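Local coordinates for protein glutamine synthetase (Helicobacter pylori, PDB 5ZLI) that is a glutamine synthetase of the type I beta class, with a beta-Grasp domain and a catalytic domain in each chain of a twelve-chain assembly, at residues B[317-322]-B[420-425]; B[321-324]-B[330-333]; B[326-331]-B[372-377]. All coordinates share one frame; numbering follows the deposited sequence.

How the interactions relate
All three interactions belong to the catalytic domain. Interaction 1 uses helix 315-322, interaction 3 the following helix 326-331, and interaction 2 joins the two. Interactions 2 and 3 nearly coincide, with centres about 4 Å apart; the centre of interaction 1 lies about 7 Å from that of interaction 2 and about 10 Å from that of interaction 3. Phe321 and Thr322 belong to both 1 and 2, Lys330 and Arg331 to both 2 and 3. Probable hydrogen bonds tie the set together: Thr322 O to Asp372 N at 3.2 Å, and Asn323 O to Tyr329 OH at 3.1 Å. Interaction 3 is nested in the loop closed by interaction 1, and each of the three reaches the second subunit.

Interaction 1 (B[317-322]-B[420-425]); sequences GLAAFT and KQMPHT
Ala319 touches Pro423 through a single pair of apolar atoms, the methyl CB against ring atom CG at 3.9 Å. The methyl points from helix 315-322 at the loop 420-425, and Pro423 likewise directs its ring at the helix, so the two residues approach head on, with their CA atoms 7.6 Å apart. Met422 adds a second, looser touch: its CE lies 4.5 Å from Ala319 CB. Two successive bends, chi1 -84° and chi2 -85°, followed by chi3 of 76°, fold the thioether back until its terminal methyl comes up beside the alanine. Only 87 Å² is buried between the segments, both sides summed, and the side-chain pairs that touch are apolar.

Neighbouring elements pack around the pair. At the kink in the helix, Ala320 N bonds to Gly317 O at 3.2 Å and Phe321 N to Leu318 O at 2.9 Å, each reaching three residues back, and Thr322 N resumes the four-residue spacing to Leu318 O. On the loop side, Lys420 and Met422 make backbone hydrogen bonds with Leu342 and Ser340. Ser429 of helix 426-434 packs against both Ala319 and Pro423, bridging the pair. Thr425 occupies the N-cap position of helix 426-434, with a weak OG1 bond to Arg428 N: the contact thus joins a kinked catalytic-domain helix to the loop that leads into a side-chain-capped helix.

Interaction 2 (B[321-324]-B[330-333]); sequences FTNA and KRLI
Asn323 and Leu332 face each other just past the ends of helix 315-322 and the weakly bonded helix 326-331, their CA atoms 9.4 Å apart: Asn323 is the first residue to leave helical phi/psi after helix 315-322, and Leu332 is the centre of an inverse gamma turn closed by Ile333 N to Arg331 O at 2.9 Å. The gap is bridged by side chains.

The amide of Asn323 meets the forked end of Leu332, with ND2 at 3.8 Å from CD1 and 3.9 Å from CD2, so that both methyls face the same side of the nitrogen; the two side chains cross obliquely. For Asn323 this follows from a CG set opposite the carbonyl carbon and beside the backbone N (chi1 -59°), which directs the carboxamide across to the other segment. Arg331 takes a different path. Its CG is anti to the backbone N (chi1 166°), and the chain then runs fully extended to NE, carrying the guanidinium to the amide. Asn323 ND2 lies at the guanidinium edge, near its plane, 4.0 Å from NH1.

Both nitrogens, Asn323 ND2 and Arg331 NH1, donate to Phe370 O, while Arg331 NH2 goes to Arg369 O. Asp372 OD2 is also close to Asn323 ND2. At the other end of the amide, Asn323 OD1 is 2.8 Å from Thr322 OG1, a hydroxyl that also has Leu318 O within reach.

The shared acceptor is consistent with Phe370 O holding a neutral and a cationic donor side by side, and the methyls of Leu332 wall the buried amide nitrogen on an apolar side.

Interaction 3 (B[326-331]-B[372-377]); sequences TNSYKR and DSSSNP
A type I beta turn, Asp372 to Ser375, leading to helix 377-393, is met by the short, weakly bonded helix 326-331 through Ser328 and Asp372. Ser328 OG donates to Asp372 OD2 at 2.7 Å, reaching the syn side of that oxygen from 25° out of the carboxylate plane. Asp372 can offer it because its CG sits between the backbone N and the carbonyl carbon (chi1 51°), which sends the carboxylate to the helix.

The other carboxylate oxygen, OD1, accepts a weak bond from Ser374 N, 3.2 Å away, while the turn is closed by Ser375 N to Asp372 O. Ser325 hydrogen-bonds through its OG to both Ser328 OG and Ser374 OG, knitting the hydroxyls of the two segments together.

Arg331 adds face packing and a charge too far for a salt bridge. Asp372 CB lies over one face of its guanidinium, and the carboxylate plane is turned 87° from it; OD2 is 4.1 Å from NH1, well out of plane, and the N-H groups serve Arg369 O (from NH2) and Phe370 O (from NH1) instead. Glu474 of the second subunit hydrogen-bonds Thr326 and Asn327 and forms a salt bridge with Lys330.

Asp372 is therefore a buried carboxylate gripped mainly by Ser328 OG, with a weak bond to its own turn and Asn323 ND2 close to OD2; the nearby arginine charge is likely to favour its ionised form.

Interaction 1 (B[317-322]-B[420-425])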
# COMPACT_ATOMS: atom_id res chain seq x y z
N GLY B 317 -43.77 -12.29 37.42
CA GLY B 317 -44.42 -12.68 36.18
C GLY B 317 -44.64 -11.52 35.23
O GLY B 317 -44.59 -11.71 34.01
N LEU B 318 -44.90 -10.33 35.77
CA LEU B 318 -45.03 -9.12 34.96
C LEU B 318 -43.75 -8.80 34.18
O LEU B 318 -43.81 -8.17 33.12
CB LEU B 318 -45.44 -7.94 35.83
CG LEU B 318 -45.95 -6.66 35.13
CD1 LEU B 318 -47.11 -6.97 34.30
CD2 LEU B 318 -46.36 -5.58 36.12
N ALA B 319 -42.59 -9.24 34.68
CA ALA B 319 -41.34 -8.94 33.99
C ALA B 319 -41.36 -9.45 32.56
O ALA B 319 -40.73 -8.84 31.70
CB ALA B 319 -40.16 -9.56 34.75
N ALA B 320 -42.10 -10.53 32.29
CA ALA B 320 -42.26 -11.08 30.95
C ALA B 320 -42.88 -10.10 29.94
O ALA B 320 -42.72 -10.28 28.73
CB ALA B 320 -43.09 -12.36 31.02
N PHE B 321 -43.61 -9.09 30.38
CA PHE B 321 -44.09 -8.14 29.39
C PHE B 321 -43.34 -6.82 29.42
O PHE B 321 -43.27 -6.15 28.38
CB PHE B 321 -45.57 -7.85 29.58
CG PHE B 321 -46.42 -9.06 29.52
CD1 PHE B 321 -46.80 -9.59 28.31
CD2 PHE B 321 -46.88 -9.66 30.68
CE1 PHE B 321 -47.61 -10.72 28.24
CE2 PHE B 321 -47.69 -10.80 30.63
CZ PHE B 321 -48.06 -11.31 29.40
N THR B 322 -42.79 -6.45 30.59
CA THR B 322 -42.06 -5.20 30.75
C THR B 322 -40.57 -5.35 30.48
O THR B 322 -39.91 -4.34 30.19
CB THR B 322 -42.22 -4.65 32.17
OG1 THR B 322 -41.88 -5.66 33.12
CG2 THR B 322 -43.64 -4.20 32.38
N LYS B 420 -37.96 -10.34 48.09
CA LYS B 420 -38.34 -10.86 46.77
C LYS B 420 -37.66 -10.06 45.67
O LYS B 420 -38.03 -8.91 45.40
CB LYS B 420 -39.85 -10.89 46.59
CG LYS B 420 -40.50 -12.16 47.16
CD LYS B 420 -39.88 -13.45 46.53
CE LYS B 420 -39.17 -14.37 47.53
NZ LYS B 420 -37.95 -15.03 46.97
N GLN B 421 -36.70 -10.68 45.01
CA GLN B 421 -35.88 -10.04 44.00
C GLN B 421 -36.47 -10.26 42.61
O GLN B 421 -37.34 -11.11 42.41
CB GLN B 421 -34.44 -10.59 44.08
CG GLN B 421 -34.37 -12.09 43.67
CD GLN B 421 -32.99 -12.77 43.81
OE1 GLN B 421 -31.97 -12.12 44.03
NE2 GLN B 421 -32.99 -14.09 43.69
N MET B 422 -36.00 -9.48 41.64
CA MET B 422 -36.41 -9.63 40.25
C MET B 422 -35.90 -10.97 39.68
O MET B 422 -34.91 -11.53 40.15
CB MET B 422 -35.87 -8.46 39.43
CG MET B 422 -36.68 -7.13 39.41
SD MET B 422 -38.00 -7.04 38.17
CE MET B 422 -39.27 -8.07 38.89
N PRO B 423 -36.62 -11.54 38.71
CA PRO B 423 -36.10 -12.74 38.04
C PRO B 423 -34.86 -12.44 37.22
O PRO B 423 -34.68 -11.35 36.67
CB PRO B 423 -37.27 -13.19 37.16
CG PRO B 423 -38.15 -12.01 37.05
CD PRO B 423 -37.96 -11.17 38.24
N HIS B 424 -33.98 -13.43 37.16
CA HIS B 424 -32.70 -13.19 36.53
C HIS B 424 -32.69 -13.41 35.04
O HIS B 424 -31.87 -12.82 34.33
CB HIS B 424 -31.65 -14.10 37.14
CG HIS B 424 -31.27 -13.76 38.53
ND1 HIS B 424 -31.66 -14.52 39.61
CD2 HIS B 424 -30.44 -12.81 39.02
CE1 HIS B 424 -31.14 -14.02 40.71
NE2 HIS B 424 -30.39 -12.98 40.38
N THR B 425 -33.56 -14.26 34.53
CA THR B 425 -33.62 -14.50 33.11
C THR B 425 -35.06 -14.35 32.66
O THR B 425 -35.99 -14.47 33.46
CB THR B 425 -33.06 -15.90 32.78
OG1 THR B 425 -33.71 -16.89 33.59
CG2 THR B 425 -31.58 -15.97 33.01

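Interaction 2 (B[321-324]-B[330-333])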
# COMPACT_ATOMS: atom_id res chain seq x y z
N PHE B 321 -43.61 -9.09 30.38
CA PHE B 321 -44.09 -8.14 29.39
C PHE B 321 -43.34 -6.82 29.42
O PHE B 321 -43.27 -6.15 28.38
CB PHE B 321 -45.57 -7.85 29.58
CG PHE B 321 -46.42 -9.06 29.52
CD1 PHE B 321 -46.80 -9.59 28.31
CD2 PHE B 321 -46.88 -9.66 30.68
CE1 PHE B 321 -47.61 -10.72 28.24
CE2 PHE B 321 -47.69 -10.80 30.63
CZ PHE B 321 -48.06 -11.31 29.40
N THR B 322 -42.79 -6.45 30.59
CA THR B 322 -42.06 -5.20 30.75
C THR B 322 -40.57 -5.35 30.48
O THR B 322 -39.91 -4.34 30.19
CB THR B 322 -42.22 -4.65 32.17
OG1 THR B 322 -41.88 -5.66 33.12
CG2 THR B 322 -43.64 -4.20 32.38
N ASN B 323 -40.04 -6.57 30.61
CA ASN B 323 -38.62 -6.89 30.41
C ASN B 323 -38.58 -8.13 29.51
O ASN B 323 -38.25 -9.24 29.95
CB ASN B 323 -37.93 -7.11 31.74
CG ASN B 323 -38.04 -5.90 32.62
OD1 ASN B 323 -39.09 -5.66 33.24
ND2 ASN B 323 -36.98 -5.10 32.66
N ALA B 324 -38.88 -7.90 28.22
CA ALA B 324 -39.33 -8.95 27.32
C ALA B 324 -38.22 -9.47 26.41
O ALA B 324 -38.51 -10.20 25.45
CB ALA B 324 -40.52 -8.44 26.50
N LYS B 330 -29.52 -8.39 31.36
CA LYS B 330 -28.18 -7.85 31.55
C LYS B 330 -28.18 -6.49 32.23
O LYS B 330 -27.15 -6.08 32.76
CB LYS B 330 -27.47 -7.77 30.20
CG LYS B 330 -27.70 -9.02 29.37
CD LYS B 330 -26.64 -10.09 29.69
CE LYS B 330 -27.16 -11.47 29.33
NZ LYS B 330 -27.74 -11.56 27.98
N ARG B 331 -29.31 -5.79 32.19
CA ARG B 331 -29.49 -4.51 32.85
C ARG B 331 -29.89 -4.66 34.31
O ARG B 331 -29.53 -3.79 35.12
CB ARG B 331 -30.55 -3.72 32.09
CG ARG B 331 -31.10 -2.52 32.80
CD ARG B 331 -32.03 -1.77 31.87
NE ARG B 331 -32.74 -0.69 32.55
CZ ARG B 331 -33.89 -0.83 33.21
NH1 ARG B 331 -34.50 -2.01 33.28
NH2 ARG B 331 -34.44 0.22 33.80
N LEU B 332 -30.62 -5.72 34.66
CA LEU B 332 -31.15 -5.94 36.01
C LEU B 332 -30.11 -6.53 36.96
O LEU B 332 -30.38 -7.46 37.72
CB LEU B 332 -32.37 -6.85 35.91
CG LEU B 332 -33.42 -6.32 34.89
CD1 LEU B 332 -34.63 -7.27 34.75
CD2 LEU B 332 -33.88 -4.83 35.06
N ILE B 333 -28.94 -5.90 36.97
CA ILE B 333 -27.78 -6.26 37.77
C ILE B 333 -27.51 -5.09 38.72
O ILE B 333 -27.70 -3.92 38.34
CB ILE B 333 -26.58 -6.59 36.87
CG1 ILE B 333 -26.63 -8.04 36.40
CG2 ILE B 333 -25.26 -6.29 37.53
CD1 ILE B 333 -27.90 -8.48 35.77

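Interaction 3 (B[326-331]-B[372-377])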
# COMPACT_ATOMS: atom_id res chain seq x y z
N THR B 326 -34.02 -11.11 26.61
CA THR B 326 -32.94 -11.50 27.49
C THR B 326 -31.98 -10.34 27.75
O THR B 326 -31.30 -10.30 28.79
CB THR B 326 -32.27 -12.70 26.89
OG1 THR B 326 -32.09 -12.42 25.50
CG2 THR B 326 -33.18 -13.88 27.08
N ASN B 327 -31.89 -9.41 26.82
CA ASN B 327 -31.02 -8.28 27.05
C ASN B 327 -31.53 -7.44 28.23
O ASN B 327 -30.74 -6.75 28.89
CB ASN B 327 -30.93 -7.43 25.81
CG ASN B 327 -29.81 -6.49 25.89
OD1 ASN B 327 -29.99 -5.27 25.91
ND2 ASN B 327 -28.62 -7.04 25.94
N SER B 328 -32.82 -7.48 28.50
CA SER B 328 -33.34 -6.80 29.67
C SER B 328 -32.62 -7.22 30.93
O SER B 328 -32.31 -6.40 31.79
CB SER B 328 -34.82 -7.06 29.81
OG SER B 328 -35.46 -6.56 28.67
N TYR B 329 -32.25 -8.48 31.01
CA TYR B 329 -31.73 -9.03 32.24
C TYR B 329 -30.24 -8.80 32.41
O TYR B 329 -29.73 -9.00 33.51
CB TYR B 329 -32.06 -10.51 32.29
CG TYR B 329 -33.54 -10.68 32.32
CD1 TYR B 329 -34.23 -10.77 33.54
CD2 TYR B 329 -34.27 -10.67 31.15
CE1 TYR B 329 -35.60 -10.89 33.57
CE2 TYR B 329 -35.66 -10.80 31.17
CZ TYR B 329 -36.31 -10.91 32.37
OH TYR B 329 -37.68 -11.03 32.37
N LYS B 330 -29.52 -8.39 31.36
CA LYS B 330 -28.18 -7.85 31.55
C LYS B 330 -28.18 -6.49 32.23
O LYS B 330 -27.15 -6.08 32.76
CB LYS B 330 -27.47 -7.77 30.20
CG LYS B 330 -27.70 -9.02 29.37
CD LYS B 330 -26.64 -10.09 29.69
CE LYS B 330 -27.16 -11.47 29.33
NZ LYS B 330 -27.74 -11.56 27.98
N ARG B 331 -29.31 -5.79 32.19
CA ARG B 331 -29.49 -4.51 32.85
C ARG B 331 -29.89 -4.66 34.31
O ARG B 331 -29.53 -3.79 35.12
CB ARG B 331 -30.55 -3.72 32.09
CG ARG B 331 -31.10 -2.52 32.80
CD ARG B 331 -32.03 -1.77 31.87
NE ARG B 331 -32.74 -0.69 32.55
CZ ARG B 331 -33.89 -0.83 33.21
NH1 ARG B 331 -34.50 -2.01 33.28
NH2 ARG B 331 -34.44 0.22 33.80
N ASP B 372 -38.19 -1.71 30.58
CA ASP B 372 -37.32 -1.18 29.53
C ASP B 372 -38.04 -1.14 28.19
O ASP B 372 -39.17 -1.62 28.04
CB ASP B 372 -36.03 -2.00 29.39
CG ASP B 372 -36.28 -3.51 29.25
OD1 ASP B 372 -36.96 -3.91 28.29
OD2 ASP B 372 -35.75 -4.28 30.09
N SER B 373 -37.37 -0.54 27.21
CA SER B 373 -38.02 -0.29 25.92
C SER B 373 -38.02 -1.50 25.01
O SER B 373 -38.69 -1.48 23.97
CB SER B 373 -37.37 0.89 25.22
OG SER B 373 -37.33 2.04 26.06
N SER B 374 -37.35 -2.59 25.38
CA SER B 374 -37.53 -3.84 24.66
C SER B 374 -38.93 -4.38 24.84
O SER B 374 -39.30 -5.39 24.23
CB SER B 374 -36.45 -4.86 25.09
OG SER B 374 -36.97 -6.07 25.59
N SER B 375 -39.69 -3.78 25.74
CA SER B 375 -41.06 -4.19 25.96
C SER B 375 -41.98 -3.62 24.88
O SER B 375 -41.81 -2.48 24.43
CB SER B 375 -41.49 -3.72 27.34
OG SER B 375 -41.34 -2.31 27.42
N ASN B 376 -43.01 -4.38 24.54
CA ASN B 376 -44.08 -3.78 23.77
C ASN B 376 -44.84 -2.84 24.68
O ASN B 376 -45.46 -3.31 25.65
CB ASN B 376 -45.02 -4.84 23.19
CG ASN B 376 -46.04 -4.26 22.20
OD1 ASN B 376 -46.65 -3.19 22.42
ND2 ASN B 376 -46.24 -4.96 21.09
N PRO B 377 -44.81 -1.53 24.42
CA PRO B 377 -45.49 -0.57 25.31
C PRO B 377 -46.98 -0.86 25.54
O PRO B 377 -47.49 -0.64 26.65
CB PRO B 377 -45.29 0.77 24.58
CG PRO B 377 -44.98 0.39 23.16
CD PRO B 377 -44.21 -0.88 23.25